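Local atomic coordinates of Plm1 (Streptomyces sp. HK803, PDB entry 4HXY), a protein that probably reduces a beta-keto group of a polyketide intermediate with NADPH, as the ketoreductase of the first module of phoslactomycin biosynthesis. Residues 137-142 with 161-166; 216-221 with 231-236; 315-320 with 354-359. All blocks are in the same frame, centred on the assembly; numbering follows the deposited sequence.

Interaction 1 (137-142 with 161-166); sequences DATRRA and LAVRDG
Val163, near the end of strand 160-164, points its side chain at the first turns of helix 137-148. From CB the chain forks: CG1 stands anti to the backbone N (chi1 -180°), and CG2 lies beside that N, anti to the carbonyl carbon. The two methyls straddle one partner, with CG1 and CG2 each 3.8 Å from Ala142 CB, so that this small side chain sits against the fork. CG1 also faces Thr139, more loosely, at 4.4 Å from its CA. Val129 and Leu131 of strand 125-131 and Leu168 of strand 167-175 further enclose the valine.

Beyond the strand, Gly166 brings bare backbone to the helix, its CA 4.1 Å from Ala138 CB. Its phi of 74° suits a residue without a side chain, and a CB here would crowd that of Ala138. Polar atoms are joined through water. One water donates to both Ala138 O and Gly166 O, while a second accepts from Gly166 N and donates to Thr139 OG1, each at 2.8 Å. Thr139 OG1 is held as well by Asp136. On the far side of the strand Arg164 turns away from the helix and donates from NH1 to Val163 O (2.9 Å), with Asp130 and Asp100 as salt-bridge partners.

Asp165 and Gly166, both with positive phi, form a type I' turn that closes the hairpin of strands 160-164 and 167-175. The helix linking parallel strands 125-131 and 160-164 packs on it, an arrangement consistent with the Rossmann-like structural subdomain of modular ketoreductases.

Interaction 2 (216-221 with 231-236); sequences ILLLSR and ELLEGI. With NDP (NADPH dihydro-nicotinamide-adenine-dinucleotide phosphate), chain C.
Leu218 CD1 is the methyl on which most of this contact converges. It meets Leu232 CD2 tip to tip at 3.6 Å, whereas Leu233 slides past in the opposite direction and touches the same methyl with its own CD2 at 3.9 Å. Ile236 CD1 closes the group, 4.0 Å from Leu218 CD1. Two residues earlier, on the same face of the strand, Ile216 crosses Ile236 obliquely, CD1 of the former against CG2 of the latter.

Strand 216-220 and helix 231-236 run nearly antiparallel (167°), their axes 11.1 Å apart, as a strand and its returning helix do in a beta-alpha-beta unit. Ala204 of helix 198-210 touches both Leu218 and Ile236, and Ile192 of the neighbouring strand 189-193 touches Ile216 and Leu218.

At the strand's C-terminal end the character changes. Arg221 grips the 2'-phosphate of NADPH: its backbone N and its NE, the latter 2.7 Å away, both donate to O3X, and NH2 donates to O2X at 2.8 Å. The guanidinium plane meanwhile lies over the adenine, with N7A 3.3 Å above its centre. The helix side of the strand is thus purely apolar in this contact, while the charged grip on a phosphate that NADH lacks is consistent with a preference for NADPH.

Interaction 3 (315-320 with 354-359); sequences DDFVLF and KRAVSV
Asp316 and Arg355 lie side by side and point the same way, yet their flat ends are turned 75° against each other. The arginine is bent at chi3 (63°), which brings its NE and NH1 edge round to a single oxygen. NH1 meets the syn lone pair of Asp316 OD1 at 2.8 Å, whereas NE, at 3.1 Å, reaches that oxygen from above the carboxylate plane. NE also makes a weak bond to Asp315 O. NH1 has a second acceptor in Ile399 O, so the guanidinium is tied to helix 388-400 too. An alanine in place of Asp316 would remove the carboxylate and would probably loosen the hold on the Arg355 guanidinium at the start of the strand pair.

Further along, the two backbones form a parallel ladder: Phe317 O accepts from Val357 N, Leu319 N donates to Val357 O (2.8 Å, 176°), and Leu319 O accepts from Val359 N. This pairing of strands 316-322 and 357-361 belongs to the parallel Rossmann sheet of the short-chain dehydrogenase/reductase fold, with helix 333-351 in the connection between them.

Val318 and Val357 stand alongside each other on one face. Val357 CG1 takes the crowded position between its backbone N and carbonyl carbon, and there it touches both Val318 CG1 and Val318 CG2 at 4.1 Å; Ile399 also touches Val318. Phe320 shares this face, sets its ring edge-to-face with Trp361 and comes within about 4 Å of the bound NADPH. Leu319 and Ser358 project to the other face, with Leu319 CB 3.9 Å from Ser358 OG, a hydroxyl hydrogen-bonded to Asp343. Phe317 touches Ala356 through CD2 and forms a cation-pi contact with Arg349.

Overall arrangement
The contacts follow one another along the chain without overlap. Interaction 1 comes first and stands apart: its centre is about 50 Å from that of interaction 2, on the opposite side of the chain's centre, and about 32 Å from that of interaction 3. Interactions 2 and 3 both lie in the ketoreductase domain, centres about 21 Å apart and nearest atoms about 11 Å apart. They belong to the same parallel strand series, in which strands 189-193 and 270-275 separate 215-220 from 316-322. Both reach NADPH, through Arg221 and Phe320. Interaction 1 thus illustrates the packing of a region remote from the cofactor, the other two that of the cofactor-binding Rossmann fold.

Interaction 1 (137-142 with 161-166)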
loop_
_atom_site.group_PDB
_atom_site.type_symbol
_atom_site.label_atom_id
_atom_site.label_comp_id
_atom_site.label_asym_id
_atom_site.label_seq_id
_atom_site.Cartn_x
_atom_site.Cartn_y
_atom_site.Cartn_z
ATOM N N ASP A 137 1.171 -23.560 -19.633
ATOM C CA ASP A 137 2.465 -24.234 -19.506
ATOM C C ASP A 137 3.643 -23.264 -19.374
ATOM O O ASP A 137 4.599 -23.538 -18.639
ATOM C CB ASP A 137 2.700 -25.206 -20.686
ATOM C CG ASP A 137 2.171 -26.627 -20.418
ATOM O OD1 ASP A 137 2.204 -27.120 -19.251
ATOM O OD2 ASP A 137 1.732 -27.272 -21.402
ATOM N N ALA A 138 3.592 -22.137 -20.079
ATOM C CA ALA A 138 4.642 -21.127 -20.010
ATOM C C ALA A 138 4.747 -20.578 -18.584
ATOM O O ALA A 138 5.838 -20.387 -18.058
ATOM C CB ALA A 138 4.355 -19.992 -20.979
ATOM N N THR A 139 3.599 -20.341 -17.968
ATOM C CA THR A 139 3.576 -19.820 -16.615
ATOM C C THR A 139 4.108 -20.845 -15.622
ATOM O O THR A 139 4.912 -20.518 -14.738
ATOM C CB THR A 139 2.159 -19.394 -16.219
ATOM O OG1 THR A 139 1.703 -18.375 -17.122
ATOM C CG2 THR A 139 2.154 -18.886 -14.789
ATOM N N ARG A 140 3.678 -22.091 -15.767
ATOM C CA ARG A 140 4.219 -23.175 -14.945
ATOM C C ARG A 140 5.744 -23.233 -14.975
ATOM O O ARG A 140 6.379 -23.404 -13.942
ATOM C CB ARG A 140 3.668 -24.514 -15.400
ATOM C CG ARG A 140 2.253 -24.734 -15.000
ATOM C CD ARG A 140 1.757 -26.060 -15.540
ATOM N NE ARG A 140 2.028 -27.182 -14.644
ATOM C CZ ARG A 140 2.980 -28.099 -14.820
ATOM N NH1 ARG A 140 3.811 -28.050 -15.856
ATOM N NH2 ARG A 140 3.105 -29.083 -13.942
ATOM N N ARG A 141 6.332 -23.086 -16.163
ATOM C CA ARG A 141 7.781 -23.203 -16.319
ATOM C C ARG A 141 8.550 -22.015 -15.765
ATOM O O ARG A 141 9.655 -22.184 -15.240
ATOM C CB ARG A 141 8.160 -23.423 -17.791
ATOM C CG ARG A 141 7.707 -24.748 -18.366
ATOM C CD ARG A 141 8.433 -25.024 -19.697
ATOM N NE ARG A 141 8.252 -23.917 -20.645
ATOM C CZ ARG A 141 7.246 -23.805 -21.519
ATOM N NH1 ARG A 141 6.298 -24.746 -21.619
ATOM N NH2 ARG A 141 7.186 -22.739 -22.314
ATOM N N ALA A 142 7.970 -20.831 -15.880
ATOM C CA ALA A 142 8.570 -19.648 -15.322
ATOM C C ALA A 142 8.623 -19.766 -13.797
ATOM O O ALA A 142 9.611 -19.416 -13.192
ATOM C CB ALA A 142 7.805 -18.395 -15.750
ATOM N N LEU A 161 8.787 -10.599 -8.009
ATOM C CA LEU A 161 8.743 -11.020 -9.407
ATOM C C LEU A 161 7.326 -11.085 -9.938
ATOM O O LEU A 161 6.357 -11.320 -9.193
ATOM C CB LEU A 161 9.395 -12.403 -9.545
ATOM C CG LEU A 161 10.888 -12.470 -9.208
ATOM C CD1 LEU A 161 11.306 -13.897 -9.016
ATOM C CD2 LEU A 161 11.717 -11.771 -10.311
ATOM N N ALA A 162 7.210 -10.945 -11.257
ATOM C CA ALA A 162 5.955 -11.128 -11.941
ATOM C C ALA A 162 6.199 -11.892 -13.230
ATOM O O ALA A 162 7.204 -11.685 -13.912
ATOM C CB ALA A 162 5.288 -9.772 -12.226
ATOM N N VAL A 163 5.268 -12.779 -13.550
ATOM C CA VAL A 163 5.276 -13.498 -14.832
ATOM C C VAL A 163 4.224 -12.895 -15.755
ATOM O O VAL A 163 3.061 -12.734 -15.384
ATOM C CB VAL A 163 5.046 -15.023 -14.656
ATOM C CG1 VAL A 163 5.080 -15.697 -16.027
ATOM C CG2 VAL A 163 6.105 -15.618 -13.748
ATOM N N ARG A 164 4.665 -12.486 -16.947
ATOM C CA ARG A 164 3.776 -11.917 -17.964
ATOM C C ARG A 164 4.199 -12.481 -19.309
ATOM O O ARG A 164 5.372 -12.388 -19.675
ATOM C CB ARG A 164 3.855 -10.389 -17.998
ATOM C CG ARG A 164 3.402 -9.680 -16.691
ATOM C CD ARG A 164 1.908 -9.812 -16.449
ATOM N NE ARG A 164 1.445 -9.037 -15.292
ATOM C CZ ARG A 164 1.353 -9.503 -14.048
ATOM N NH1 ARG A 164 1.708 -10.751 -13.744
ATOM N NH2 ARG A 164 0.906 -8.705 -13.103
ATOM N N ASP A 165 3.253 -13.119 -19.994
ATOM C CA ASP A 165 3.506 -13.788 -21.289
ATOM C C ASP A 165 4.738 -14.696 -21.229
ATOM O O ASP A 165 5.586 -14.707 -22.130
ATOM C CB ASP A 165 3.622 -12.761 -22.426
ATOM C CG ASP A 165 3.320 -13.373 -23.816
ATOM O OD1 ASP A 165 2.810 -14.521 -23.896
ATOM O OD2 ASP A 165 3.585 -12.685 -24.829
ATOM N N GLY A 166 4.861 -15.445 -20.141
ATOM C CA GLY A 166 5.979 -16.363 -19.968
ATOM C C GLY A 166 7.341 -15.755 -19.651
ATOM O O GLY A 166 8.323 -16.476 -19.560
HETATM O O HOH W 1 8.273 -19.520 -19.350
HETATM O O HOH W 2 2.706 -16.178 -18.489
#

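Interaction 2 (216-221 with 231-236)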
loop_
_atom_site.group_PDB
_atom_site.type_symbol
_atom_site.label_atom_id
_atom_site.label_comp_id
_atom_site.label_asym_id
_atom_site.label_seq_id
_atom_site.Cartn_x
_atom_site.Cartn_y
_atom_site.Cartn_z
ATOM N N ILE A 216 -16.298 22.241 3.572
ATOM C CA ILE A 216 -15.228 21.338 3.977
ATOM C C ILE A 216 -15.732 20.500 5.145
ATOM O O ILE A 216 -16.143 21.041 6.174
ATOM C CB ILE A 216 -13.954 22.112 4.345
ATOM C CG1 ILE A 216 -13.468 22.911 3.143
ATOM C CG2 ILE A 216 -12.848 21.146 4.816
ATOM C CD1 ILE A 216 -12.416 23.945 3.482
ATOM N N LEU A 217 -15.763 19.188 4.955
ATOM C CA LEU A 217 -16.237 18.256 5.977
ATOM C C LEU A 217 -15.062 17.413 6.472
ATOM O O LEU A 217 -14.390 16.733 5.680
ATOM C CB LEU A 217 -17.322 17.355 5.421
ATOM C CG LEU A 217 -18.665 17.975 4.997
ATOM C CD1 LEU A 217 -19.692 16.876 4.925
ATOM C CD2 LEU A 217 -19.128 19.035 5.975
ATOM N N LEU A 218 -14.830 17.472 7.782
ATOM C CA LEU A 218 -13.747 16.735 8.426
ATOM C C LEU A 218 -14.387 15.544 9.117
ATOM O O LEU A 218 -15.234 15.707 10.008
ATOM C CB LEU A 218 -13.021 17.595 9.440
ATOM C CG LEU A 218 -12.481 18.944 8.991
ATOM C CD1 LEU A 218 -11.781 19.573 10.172
ATOM C CD2 LEU A 218 -11.536 18.847 7.775
ATOM N N LEU A 219 -14.038 14.348 8.675
ATOM C CA LEU A 219 -14.678 13.122 9.185
ATOM C C LEU A 219 -13.693 12.294 10.002
ATOM O O LEU A 219 -12.577 12.015 9.560
ATOM C CB LEU A 219 -15.203 12.293 8.010
ATOM C CG LEU A 219 -15.973 11.007 8.319
ATOM C CD1 LEU A 219 -16.979 10.694 7.217
ATOM C CD2 LEU A 219 -14.992 9.845 8.477
ATOM N N SER A 220 -14.125 11.886 11.193
ATOM C CA SER A 220 -13.303 11.043 12.077
ATOM C C SER A 220 -14.258 10.457 13.093
ATOM O O SER A 220 -15.399 10.895 13.175
ATOM C CB SER A 220 -12.194 11.828 12.728
ATOM O OG SER A 220 -12.685 12.784 13.668
ATOM N N ARG A 221 -13.837 9.442 13.842
ATOM C CA ARG A 221 -14.743 8.884 14.849
ATOM C C ARG A 221 -15.043 9.900 15.951
ATOM O O ARG A 221 -16.145 9.908 16.499
ATOM C CB ARG A 221 -14.179 7.614 15.447
ATOM C CG ARG A 221 -14.124 6.473 14.456
ATOM C CD ARG A 221 -13.173 5.371 14.872
ATOM N NE ARG A 221 -11.822 5.837 15.110
ATOM C CZ ARG A 221 -10.830 5.038 15.500
ATOM N NH1 ARG A 221 -11.052 3.737 15.668
ATOM N NH2 ARG A 221 -9.630 5.529 15.741
ATOM N N GLU A 231 -10.364 24.637 17.428
ATOM C CA GLU A 231 -9.435 25.621 16.881
ATOM C C GLU A 231 -9.212 25.394 15.390
ATOM O O GLU A 231 -9.116 26.345 14.623
ATOM C CB GLU A 231 -8.091 25.589 17.606
ATOM C CG GLU A 231 -8.186 25.689 19.135
ATOM C CD GLU A 231 -8.236 24.324 19.814
ATOM O OE1 GLU A 231 -9.242 23.591 19.637
ATOM O OE2 GLU A 231 -7.262 23.982 20.526
ATOM N N LEU A 232 -9.134 24.128 14.986
ATOM C CA LEU A 232 -8.974 23.796 13.558
ATOM C C LEU A 232 -10.153 24.360 12.745
ATOM O O LEU A 232 -9.952 25.028 11.734
ATOM C CB LEU A 232 -8.854 22.272 13.373
ATOM C CG LEU A 232 -8.822 21.698 11.940
ATOM C CD1 LEU A 232 -7.678 22.234 11.158
ATOM C CD2 LEU A 232 -8.748 20.169 11.999
ATOM N N LEU A 233 -11.375 24.091 13.192
ATOM C CA LEU A 233 -12.575 24.575 12.503
ATOM C C LEU A 233 -12.654 26.111 12.465
ATOM O O LEU A 233 -13.030 26.692 11.454
ATOM C CB LEU A 233 -13.831 24.005 13.144
ATOM C CG LEU A 233 -14.077 22.505 12.877
ATOM C CD1 LEU A 233 -15.170 21.962 13.811
ATOM C CD2 LEU A 233 -14.420 22.235 11.408
ATOM N N GLU A 234 -12.303 26.752 13.566
ATOM C CA GLU A 234 -12.307 28.220 13.625
ATOM C C GLU A 234 -11.385 28.792 12.553
ATOM O O GLU A 234 -11.780 29.679 11.781
ATOM C CB GLU A 234 -11.881 28.699 15.015
ATOM C CG GLU A 234 -12.047 30.194 15.247
ATOM C CD GLU A 234 -11.941 30.577 16.717
ATOM O OE1 GLU A 234 -11.484 29.732 17.533
ATOM O OE2 GLU A 234 -12.327 31.725 17.053
ATOM N N GLY A 235 -10.181 28.238 12.471
ATOM C CA GLY A 235 -9.197 28.664 11.483
ATOM C C GLY A 235 -9.635 28.470 10.048
ATOM O O GLY A 235 -9.381 29.324 9.205
ATOM N N ILE A 236 -10.291 27.341 9.770
ATOM C CA ILE A 236 -10.864 27.065 8.454
ATOM C C ILE A 236 -12.040 27.991 8.138
ATOM O O ILE A 236 -12.176 28.474 7.017
ATOM C CB ILE A 236 -11.404 25.617 8.365
ATOM C CG1 ILE A 236 -10.278 24.595 8.449
ATOM C CG2 ILE A 236 -12.169 25.412 7.075
ATOM C CD1 ILE A 236 -10.802 23.155 8.585
HETATM P PA NDP C . -3.461 10.813 12.715
HETATM O O1A NDP C . -3.181 12.166 13.276
HETATM O O2A NDP C . -3.568 9.656 13.662
HETATM O O5B NDP C . -4.800 10.876 11.847
HETATM C C5B NDP C . -5.520 9.694 11.563
HETATM C C4B NDP C . -6.982 10.033 11.536
HETATM O O4B NDP C . -7.744 8.891 11.200
HETATM C C3B NDP C . -7.509 10.493 12.875
HETATM O O3B NDP C . -8.254 11.707 12.653
HETATM C C2B NDP C . -8.423 9.384 13.346
HETATM O O2B NDP C . -9.402 10.027 14.136
HETATM C C1B NDP C . -8.905 8.848 12.001
HETATM N N9A NDP C . -9.492 7.514 12.006
HETATM C C8A NDP C . -8.920 6.329 12.414
HETATM N N7A NDP C . -9.822 5.335 12.268
HETATM C C5A NDP C . -10.970 5.871 11.740
HETATM C C6A NDP C . -12.195 5.340 11.373
HETATM N N6A NDP C . -12.517 4.054 11.477
HETATM N N1A NDP C . -13.158 6.203 10.879
HETATM C C2A NDP C . -12.891 7.557 10.717
HETATM N N3A NDP C . -11.684 8.096 11.082
HETATM C C4A NDP C . -10.747 7.244 11.577
HETATM O O3 NDP C . -2.349 10.400 11.626
HETATM P PN NDP C . -1.694 11.300 10.497
HETATM O O1N NDP C . -0.231 11.247 10.717
HETATM O O2N NDP C . -2.340 12.615 10.323
HETATM O O5D NDP C . -1.870 10.405 9.185
HETATM C C5D NDP C . -3.051 10.428 8.426
HETATM C C4D NDP C . -2.868 9.506 7.232
HETATM O O4D NDP C . -1.641 9.777 6.576
HETATM C C3D NDP C . -2.819 8.052 7.638
HETATM O O3D NDP C . -3.650 7.310 6.798
HETATM C C2D NDP C . -1.377 7.636 7.430
HETATM O O2D NDP C . -1.231 6.266 7.120
HETATM C C1D NDP C . -0.932 8.580 6.332
HETATM N N1N NDP C . 0.510 8.857 6.395
HETATM C C2N NDP C . 1.030 9.633 7.391
HETATM C C3N NDP C . 2.405 9.784 7.573
HETATM C C7N NDP C . 2.963 10.686 8.604
HETATM O O7N NDP C . 4.320 10.911 8.531
HETATM N N7N NDP C . 2.273 11.239 9.590
HETATM C C4N NDP C . 3.313 9.347 6.455
HETATM C C5N NDP C . 2.643 8.519 5.408
HETATM C C6N NDP C . 1.281 8.327 5.405
HETATM P P2B NDP C . -10.390 9.245 15.122
HETATM O O1X NDP C . -11.116 10.340 15.869
HETATM O O2X NDP C . -9.601 8.336 16.075
HETATM O O3X NDP C . -11.304 8.385 14.350
#

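Interaction 3 (315-320 with 354-359)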
loop_
_atom_site.group_PDB
_atom_site.type_symbol
_atom_site.label_atom_id
_atom_site.label_comp_id
_atom_site.label_asym_id
_atom_site.label_seq_id
_atom_site.Cartn_x
_atom_site.Cartn_y
_atom_site.Cartn_z
ATOM N N ASP A 315 -14.725 14.587 -8.682
ATOM C CA ASP A 315 -13.679 15.365 -9.333
ATOM C C ASP A 315 -12.293 14.813 -8.990
ATOM O O ASP A 315 -11.368 14.882 -9.814
ATOM C CB ASP A 315 -13.719 16.836 -8.883
ATOM C CG ASP A 315 -14.973 17.585 -9.361
ATOM O OD1 ASP A 315 -15.590 17.146 -10.338
ATOM O OD2 ASP A 315 -15.314 18.629 -8.759
ATOM N N ASP A 316 -12.144 14.358 -7.742
ATOM C CA ASP A 316 -10.892 13.831 -7.223
ATOM C C ASP A 316 -11.127 12.828 -6.106
ATOM O O ASP A 316 -12.057 12.977 -5.311
ATOM C CB ASP A 316 -9.997 14.971 -6.715
ATOM C CG ASP A 316 -9.259 15.647 -7.829
ATOM O OD1 ASP A 316 -8.527 14.944 -8.574
ATOM O OD2 ASP A 316 -9.435 16.880 -7.978
ATOM N N PHE A 317 -10.273 11.818 -6.070
ATOM C CA PHE A 317 -10.309 10.761 -5.064
ATOM C C PHE A 317 -8.859 10.513 -4.690
ATOM O O PHE A 317 -8.122 9.882 -5.462
ATOM C CB PHE A 317 -10.956 9.526 -5.694
ATOM C CG PHE A 317 -11.175 8.365 -4.762
ATOM C CD1 PHE A 317 -12.332 8.252 -4.028
ATOM C CD2 PHE A 317 -10.274 7.327 -4.722
ATOM C CE1 PHE A 317 -12.565 7.152 -3.203
ATOM C CE2 PHE A 317 -10.506 6.211 -3.903
ATOM C CZ PHE A 317 -11.643 6.143 -3.131
ATOM N N VAL A 318 -8.468 11.043 -3.530
ATOM C CA VAL A 318 -7.071 11.170 -3.143
ATOM C C VAL A 318 -6.827 10.283 -1.937
ATOM O O VAL A 318 -7.418 10.485 -0.878
ATOM C CB VAL A 318 -6.697 12.619 -2.809
ATOM C CG1 VAL A 318 -5.198 12.755 -2.488
ATOM C CG2 VAL A 318 -7.060 13.537 -3.995
ATOM N N LEU A 319 -5.957 9.308 -2.113
ATOM C CA LEU A 319 -5.613 8.375 -1.023
ATOM C C LEU A 319 -4.238 8.686 -0.422
ATOM O O LEU A 319 -3.267 8.847 -1.144
ATOM C CB LEU A 319 -5.656 6.941 -1.557
ATOM C CG LEU A 319 -6.980 6.539 -2.215
ATOM C CD1 LEU A 319 -6.911 5.117 -2.794
ATOM C CD2 LEU A 319 -8.144 6.654 -1.258
ATOM N N PHE A 320 -4.170 8.806 0.905
ATOM C CA PHE A 320 -2.898 9.001 1.586
ATOM C C PHE A 320 -2.313 7.652 1.973
ATOM O O PHE A 320 -2.744 7.008 2.944
ATOM C CB PHE A 320 -3.082 9.896 2.799
ATOM C CG PHE A 320 -2.971 11.365 2.499
ATOM C CD1 PHE A 320 -3.309 11.892 1.267
ATOM C CD2 PHE A 320 -2.464 12.216 3.464
ATOM C CE1 PHE A 320 -3.168 13.254 0.995
ATOM C CE2 PHE A 320 -2.305 13.582 3.204
ATOM C CZ PHE A 320 -2.675 14.104 1.975
ATOM N N LYS A 354 -12.316 6.529 -13.830
ATOM C CA LYS A 354 -12.540 7.516 -12.779
ATOM C C LYS A 354 -11.219 8.104 -12.292
ATOM O O LYS A 354 -10.188 7.444 -12.360
ATOM C CB LYS A 354 -13.262 6.872 -11.617
ATOM C CG LYS A 354 -14.668 6.347 -11.946
ATOM C CD LYS A 354 -15.256 5.621 -10.759
ATOM C CE LYS A 354 -16.564 4.908 -11.103
ATOM N NZ LYS A 354 -17.545 5.800 -11.805
ATOM N N ARG A 355 -11.248 9.343 -11.824
ATOM C CA ARG A 355 -10.045 9.967 -11.275
ATOM C C ARG A 355 -9.679 9.357 -9.927
ATOM O O ARG A 355 -10.552 9.058 -9.120
ATOM C CB ARG A 355 -10.214 11.490 -11.150
ATOM C CG ARG A 355 -9.970 12.198 -12.500
ATOM C CD ARG A 355 -10.127 13.681 -12.418
ATOM N NE ARG A 355 -9.145 14.288 -11.531
ATOM C CZ ARG A 355 -7.899 14.608 -11.864
ATOM N NH1 ARG A 355 -7.114 15.175 -10.949
ATOM N NH2 ARG A 355 -7.430 14.374 -13.086
ATOM N N ALA A 356 -8.378 9.131 -9.728
ATOM C CA ALA A 356 -7.855 8.646 -8.446
ATOM C C ALA A 356 -6.358 8.783 -8.406
ATOM O O ALA A 356 -5.688 8.559 -9.405
ATOM C CB ALA A 356 -8.234 7.187 -8.193
ATOM N N VAL A 357 -5.824 9.192 -7.260
ATOM C CA VAL A 357 -4.398 9.126 -7.007
ATOM C C VAL A 357 -4.134 8.641 -5.591
ATOM O O VAL A 357 -4.831 9.040 -4.656
ATOM C CB VAL A 357 -3.692 10.453 -7.251
ATOM C CG1 VAL A 357 -4.237 11.597 -6.327
ATOM C CG2 VAL A 357 -2.129 10.257 -7.150
ATOM N N SER A 358 -3.122 7.783 -5.460
ATOM C CA SER A 358 -2.633 7.353 -4.161
ATOM C C SER A 358 -1.223 7.857 -4.012
ATOM O O SER A 358 -0.346 7.483 -4.798
ATOM C CB SER A 358 -2.658 5.839 -4.051
ATOM O OG SER A 358 -2.265 5.411 -2.750
ATOM N N VAL A 359 -0.982 8.714 -3.032
ATOM C CA VAL A 359 0.379 9.223 -2.823
ATOM C C VAL A 359 0.986 8.438 -1.674
ATOM O O VAL A 359 0.453 8.473 -0.561
ATOM C CB VAL A 359 0.406 10.727 -2.475
ATOM C CG1 VAL A 359 1.830 11.211 -2.263
ATOM C CG2 VAL A 359 -0.234 11.569 -3.591
#